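Local coordinates for protein glycosyl hydrolase (PDB 3QC2) that is a glycosyl hydrolase whose precise function is not established, probably built as a beta-propeller of antiparallel blades, at residues 13-18 and 300-305. Numbering follows the deposited sequence.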
ATOM      1  N   ASP A  13     -14.804 -14.720  11.103  1.00 31.36           N
ATOM      2  CA  ASP A  13     -15.197 -15.244   9.766  1.00 31.53           C
ATOM      3  C   ASP A  13     -15.240 -14.215   8.615  1.00 30.19           C
ATOM      4  O   ASP A  13     -15.341 -14.606   7.454  1.00 30.46           O
ATOM      5  CB  ASP A  13     -16.536 -16.026   9.843  1.00 32.99           C
ATOM      6  CG  ASP A  13     -17.735 -15.139  10.238  1.00 35.05           C
ATOM      7  OD1 ASP A  13     -17.582 -13.889  10.329  1.00 36.71           O
ATOM      8  OD2 ASP A  13     -18.839 -15.706  10.463  1.00 38.63           O
ATOM      9  N   TRP A  14     -15.163 -12.923   8.932  1.00 28.75           N
ATOM     10  CA  TRP A  14     -15.165 -11.865   7.877  1.00 27.74           C
ATOM     11  C   TRP A  14     -13.757 -11.491   7.362  1.00 26.44           C
ATOM     12  O   TRP A  14     -13.615 -10.961   6.268  1.00 25.74           O
ATOM     13  CB  TRP A  14     -15.885 -10.601   8.375  1.00 27.50           C
ATOM     14  CG  TRP A  14     -15.292 -10.004   9.624  1.00 26.93           C
ATOM     15  CD1 TRP A  14     -15.731 -10.186  10.912  1.00 27.48           C
ATOM     16  CD2 TRP A  14     -14.163  -9.131   9.707  1.00 25.08           C
ATOM     17  NE1 TRP A  14     -14.937  -9.476  11.787  1.00 26.51           N
ATOM     18  CE2 TRP A  14     -13.968  -8.822  11.071  1.00 25.49           C
ATOM     19  CE3 TRP A  14     -13.301  -8.572   8.764  1.00 24.01           C
ATOM     20  CZ2 TRP A  14     -12.947  -7.987  11.505  1.00 24.85           C
ATOM     21  CZ3 TRP A  14     -12.289  -7.752   9.198  1.00 23.93           C
ATOM     22  CH2 TRP A  14     -12.117  -7.465  10.556  1.00 23.91           C
ATOM     23  N   ALA A  15     -12.731 -11.773   8.161  1.00 25.95           N
ATOM     24  CA  ALA A  15     -11.347 -11.403   7.822  1.00 25.11           C
ATOM     25  C   ALA A  15     -10.667 -12.364   6.835  1.00 25.14           C
ATOM     26  O   ALA A  15     -11.038 -13.514   6.726  1.00 25.77           O
ATOM     27  CB  ALA A  15     -10.505 -11.297   9.114  1.00 24.67           C
ATOM     28  N   PHE A  16      -9.668 -11.841   6.117  1.00 24.62           N
ATOM     29  CA  PHE A  16      -8.846 -12.630   5.197  1.00 24.67           C
ATOM     30  C   PHE A  16      -7.702 -13.216   6.001  1.00 24.38           C
ATOM     31  O   PHE A  16      -7.121 -12.524   6.854  1.00 24.27           O
ATOM     32  CB  PHE A  16      -8.243 -11.743   4.085  1.00 24.21           C
ATOM     33  CG  PHE A  16      -9.249 -11.246   3.075  1.00 25.04           C
ATOM     34  CD1 PHE A  16     -10.092 -10.181   3.375  1.00 25.46           C
ATOM     35  CD2 PHE A  16      -9.332 -11.825   1.812  1.00 25.88           C
ATOM     36  CE1 PHE A  16     -11.018  -9.714   2.437  1.00 25.80           C
ATOM     37  CE2 PHE A  16     -10.252 -11.359   0.872  1.00 26.38           C
ATOM     38  CZ  PHE A  16     -11.093 -10.304   1.186  1.00 26.39           C
ATOM     39  N   GLY A  17      -7.360 -14.468   5.737  1.00 24.39           N
ATOM     40  CA  GLY A  17      -6.235 -15.102   6.419  1.00 24.19           C
ATOM     41  C   GLY A  17      -6.472 -16.545   6.812  1.00 24.69           C
ATOM     42  O   GLY A  17      -7.599 -17.015   6.800  1.00 24.94           O
ATOM     43  N   GLY A  18      -5.409 -17.251   7.195  1.00 24.91           N
ATOM     44  CA  GLY A  18      -4.047 -16.691   7.279  1.00 24.39           C
ATOM     45  C   GLY A  18      -3.283 -16.666   5.956  1.00 24.16           C
ATOM     46  O   GLY A  18      -3.576 -17.429   5.045  1.00 24.15           O
ATOM     47  N   THR A 300     -15.895  -2.904  13.048  1.00 21.59           N
ATOM     48  CA  THR A 300     -14.907  -3.449  13.980  1.00 21.01           C
ATOM     49  C   THR A 300     -13.549  -3.563  13.343  1.00 20.38           C
ATOM     50  O   THR A 300     -13.399  -3.328  12.150  1.00 20.31           O
ATOM     51  CB  THR A 300     -15.334  -4.864  14.450  1.00 21.67           C
ATOM     52  OG1 THR A 300     -14.398  -5.377  15.417  1.00 20.34           O
ATOM     53  CG2 THR A 300     -15.439  -5.836  13.224  1.00 21.37           C
ATOM     54  N   ARG A 301     -12.548  -3.885  14.162  1.00 19.98           N
ATOM     55  CA  ARG A 301     -11.189  -4.171  13.680  1.00 19.57           C
ATOM     56  C   ARG A 301     -10.606  -5.298  14.516  1.00 19.80           C
ATOM     57  O   ARG A 301     -11.121  -5.605  15.598  1.00 20.09           O
ATOM     58  CB  ARG A 301     -10.268  -2.944  13.719  1.00 19.19           C
ATOM     59  CG  ARG A 301     -10.158  -2.259  15.075  1.00 19.43           C
ATOM     60  CD  ARG A 301      -9.135  -1.123  15.045  1.00 18.89           C
ATOM     61  NE  ARG A 301      -9.530  -0.028  15.930  1.00 19.59           N
ATOM     62  CZ  ARG A 301      -8.861   1.118  16.080  1.00 19.18           C
ATOM     63  NH1 ARG A 301      -7.711   1.327  15.452  1.00 19.37           N
ATOM     64  NH2 ARG A 301      -9.339   2.049  16.881  1.00 19.54           N
ATOM     65  N   LEU A 302      -9.542  -5.921  14.006  1.00 19.62           N
ATOM     66  CA  LEU A 302      -8.885  -6.995  14.703  1.00 20.07           C
ATOM     67  C   LEU A 302      -8.125  -6.402  15.883  1.00 20.14           C
ATOM     68  O   LEU A 302      -7.485  -5.363  15.751  1.00 20.12           O
ATOM     69  CB  LEU A 302      -7.916  -7.739  13.781  1.00 19.68           C
ATOM     70  CG  LEU A 302      -8.489  -8.385  12.523  1.00 20.39           C
ATOM     71  CD1 LEU A 302      -7.382  -8.993  11.707  1.00 20.41           C
ATOM     72  CD2 LEU A 302      -9.558  -9.447  12.859  1.00 21.01           C
ATOM     73  N   ASP A 303      -8.226  -7.048  17.029  1.00 20.55           N
ATOM     74  CA  ASP A 303      -7.526  -6.614  18.237  1.00 21.00           C
ATOM     75  C   ASP A 303      -6.047  -7.012  18.227  1.00 20.80           C
ATOM     76  O   ASP A 303      -5.259  -6.455  18.958  1.00 21.16           O
ATOM     77  CB  ASP A 303      -8.223  -7.186  19.486  1.00 21.77           C
ATOM     78  CG  ASP A 303      -9.612  -6.583  19.711  1.00 23.17           C
ATOM     79  OD1 ASP A 303      -9.894  -5.450  19.182  1.00 23.63           O
ATOM     80  OD2 ASP A 303     -10.421  -7.224  20.407  1.00 26.00           O
ATOM     81  N   GLU A 304      -5.699  -7.986  17.392  1.00 20.79           N
ATOM     82  CA  GLU A 304      -4.327  -8.474  17.250  1.00 20.79           C
ATOM     83  C   GLU A 304      -3.976  -8.425  15.765  1.00 20.18           C
ATOM     84  O   GLU A 304      -4.825  -8.666  14.941  1.00 20.14           O
ATOM     85  CB  GLU A 304      -4.236  -9.924  17.732  1.00 21.22           C
ATOM     86  CG  GLU A 304      -4.709 -10.152  19.159  1.00 22.58           C
ATOM     87  CD  GLU A 304      -3.788  -9.527  20.199  1.00 24.26           C
ATOM     88  OE1 GLU A 304      -2.668  -9.107  19.842  1.00 25.01           O
ATOM     89  OE2 GLU A 304      -4.182  -9.465  21.380  1.00 26.38           O
ATOM     90  N   PRO A 305      -2.720  -8.119  15.430  1.00 19.88           N
ATOM     91  CA  PRO A 305      -2.367  -8.106  14.025  1.00 19.64           C
ATOM     92  C   PRO A 305      -2.433  -9.540  13.449  1.00 19.96           C
ATOM     93  O   PRO A 305      -2.114 -10.503  14.150  1.00 20.16           O
ATOM     94  CB  PRO A 305      -0.941  -7.568  14.032  1.00 19.50           C
ATOM     95  CG  PRO A 305      -0.403  -7.979  15.332  1.00 20.01           C
ATOM     96  CD  PRO A 305      -1.548  -7.912  16.291  1.00 20.12           C
TER
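The six-membered half of the Trp14 indole bridges Thr300 and Leu302, meeting each through a methyl group. Trp14 CZ2 lies 3.7 Å from Thr300 CG2 and 3.9 Å from Leu302 CD2. Trp14 CH2 stands 4.0 Å from Leu302 CD2. Thr300 CG2 also comes within 3.9 Å of Trp14 NE1, approaching the ring at a slant, as does Leu302 CD2. Trp14 and Leu302 pass each other in opposite directions. Ala15 CB sits on one face of the neighbouring indole, offset toward the rim, and touches Leu302 CD2 at 4.3 Å. With chi1 at 58°, Trp14 CG lies between its own backbone N and carbonyl carbon, and the indole extends across to the end of strand 298-301. In Thr300, OG1 is anti to the backbone N (chi1 -177°), which leaves CG2 to face the tryptophan.

Further out, strand 283-290 supports both partners: Leu289 touches Trp14, Gln287 touches Ala15 and Leu302, and backbone hydrogen bonds tie Thr300 to Leu289 and Leu302 to Gln287. Val262 of strand 260-268 adds a further contact to Trp14, and Pro12 one to Leu302. Strands 247-257, 260-268, 283-290 and 298-301 follow one another antiparallel, as in a propeller blade; segment 13-18 packs at the end of the last. Its polar links run from Phe16 O to the Gln287 side chain and from the Gly18 backbone to Ala358.

Methyl-to-indole packing over a modest 178 Å², without direct polar bonds between the segments, is consistent with an apolar contribution to docking the N-terminal loop.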